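Local atomic coordinates of periplasmic binding protein/LacI transcriptional regulator (Brachyspira murdochii, PDB entry 4KQC), a protein that probably binds a carbohydrate as the periplasmic solute-binding component of an ABC transporter. Residues L106-D112 / V293-G299. Residues are numbered along the deposited sequence; the frame is centred on the assembly and turned at random.
Sequences LATASTD and VSNIDTG
Thr108 and Ser110 pair with the edge strand 296-297 through a parallel ladder of backbone hydrogen bonds. Ile296 N donates to Thr108 O (2.9 Å), and Ile296 O accepts from Ser110 N (3.1 Å). Thr298 N donates to Ser110 O (2.9 Å). Before the ladder begins, the side chain of Asn295 stands in for a main-chain acceptor. With CG beside its own backbone N (chi1 -67°), its amide swings toward strand 105-110. Its OD1 takes Thr108 N at 2.9 Å on a lone pair, in the carbonyl plane. The bond is nonetheless far from straight, with an N-H...O angle of 138°. A water also donates to this OD1 and joins it to Thr108 OG1. The pairing adds the last strand to the six-stranded parallel sheet of one of the two lobes of this periplasmic binding protein, on the flank of strand 105-110 not taken by strand 89-92. Beyond the ladder, Asp297 OD1 accepts from Gly299 N in an Asx turn, while a second water links Thr111 OG1, Thr298 OG1 and Gly299 O; Thr111 OG1 is also bonded to Gln271. Apolar contacts are modest: Val293 CG2 lies against Ala107 CB (3.7 Å) and Leu106 CB. Ala109 CB faces Ile296 CB at 4.3 Å on the side covered by helix 273-288, where Ile296 touches Gln279 and Leu283.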
# COMPACT_ATOMS: atom_id res chain seq x y z
N LEU A 106 9.34 18.22 -6.00
CA LEU A 106 10.47 17.96 -6.85
C LEU A 106 10.67 16.51 -7.29
O LEU A 106 11.15 16.24 -8.41
CB LEU A 106 11.75 18.48 -6.19
CG LEU A 106 11.91 19.98 -6.00
CD1 LEU A 106 13.08 20.27 -5.08
CD2 LEU A 106 12.19 20.63 -7.34
N ALA A 107 10.37 15.60 -6.37
CA ALA A 107 10.58 14.19 -6.50
C ALA A 107 9.89 13.50 -5.34
O ALA A 107 9.60 14.15 -4.31
CB ALA A 107 12.05 13.86 -6.53
N THR A 108 9.63 12.20 -5.53
CA THR A 108 8.98 11.36 -4.52
C THR A 108 9.73 10.04 -4.47
O THR A 108 10.18 9.51 -5.51
CB THR A 108 7.52 11.13 -4.91
OG1 THR A 108 6.84 12.40 -4.89
CG2 THR A 108 6.81 10.21 -4.02
N ALA A 109 9.90 9.53 -3.26
CA ALA A 109 10.37 8.14 -3.06
C ALA A 109 9.21 7.25 -2.59
O ALA A 109 8.67 7.47 -1.52
CB ALA A 109 11.48 8.11 -2.06
N SER A 110 8.87 6.22 -3.36
CA SER A 110 7.73 5.40 -3.03
C SER A 110 7.71 4.10 -3.74
O SER A 110 8.42 3.93 -4.72
CB SER A 110 6.44 6.10 -3.47
OG SER A 110 6.34 6.27 -4.84
N THR A 111 6.86 3.20 -3.25
CA THR A 111 6.52 1.99 -3.96
C THR A 111 5.78 2.42 -5.24
O THR A 111 4.96 3.35 -5.21
CB THR A 111 5.60 1.19 -3.06
OG1 THR A 111 6.29 0.92 -1.82
CG2 THR A 111 5.13 -0.10 -3.80
N ASP A 112 5.97 1.73 -6.34
CA ASP A 112 5.07 1.87 -7.49
C ASP A 112 3.82 0.95 -7.27
O ASP A 112 3.88 -0.28 -7.40
CB ASP A 112 5.86 1.51 -8.74
CG ASP A 112 5.04 1.54 -10.02
OD1 ASP A 112 3.83 1.42 -10.00
OD2 ASP A 112 5.69 1.55 -11.10
N VAL A 293 17.15 16.20 -8.68
CA VAL A 293 16.59 14.96 -8.17
C VAL A 293 15.49 14.42 -9.06
O VAL A 293 14.87 15.14 -9.84
CB VAL A 293 16.02 15.17 -6.72
CG1 VAL A 293 17.12 15.51 -5.71
CG2 VAL A 293 14.92 16.23 -6.67
N SER A 294 15.24 13.12 -8.92
CA SER A 294 14.22 12.41 -9.69
C SER A 294 13.48 11.43 -8.83
O SER A 294 13.97 11.00 -7.78
CB SER A 294 14.94 11.63 -10.81
OG SER A 294 15.41 12.53 -11.83
N ASN A 295 12.26 11.10 -9.24
CA ASN A 295 11.48 10.10 -8.52
C ASN A 295 12.26 8.81 -8.34
O ASN A 295 13.02 8.37 -9.24
CB ASN A 295 10.24 9.78 -9.28
CG ASN A 295 9.29 10.93 -9.32
OD1 ASN A 295 9.21 11.77 -8.39
ND2 ASN A 295 8.48 10.95 -10.38
N ILE A 296 12.07 8.19 -7.19
CA ILE A 296 12.71 6.93 -6.89
C ILE A 296 11.66 5.87 -6.62
O ILE A 296 10.74 6.08 -5.81
CB ILE A 296 13.63 7.08 -5.69
CG1 ILE A 296 14.73 8.11 -6.04
CG2 ILE A 296 14.15 5.74 -5.30
CD1 ILE A 296 15.68 8.33 -4.95
N ASP A 297 11.79 4.72 -7.28
CA ASP A 297 10.86 3.60 -7.09
C ASP A 297 11.52 2.65 -6.12
O ASP A 297 12.57 2.04 -6.45
CB ASP A 297 10.66 2.95 -8.46
CG ASP A 297 9.74 1.74 -8.43
OD1 ASP A 297 9.29 1.30 -7.34
OD2 ASP A 297 9.52 1.18 -9.57
N THR A 298 10.95 2.46 -4.94
CA THR A 298 11.53 1.58 -3.95
C THR A 298 11.04 0.11 -4.08
O THR A 298 11.50 -0.77 -3.35
CB THR A 298 11.33 2.14 -2.53
OG1 THR A 298 9.96 2.42 -2.32
CG2 THR A 298 12.13 3.46 -2.34
N GLY A 299 10.07 -0.13 -4.96
CA GLY A 299 9.68 -1.49 -5.29
C GLY A 299 8.84 -2.26 -4.32
O GLY A 299 8.37 -1.67 -3.35
O HOH W 1 12.75 17.82 -10.02
O HOH W 2 7.17 13.32 -7.54
O HOH W 3 8.78 0.08 -1.41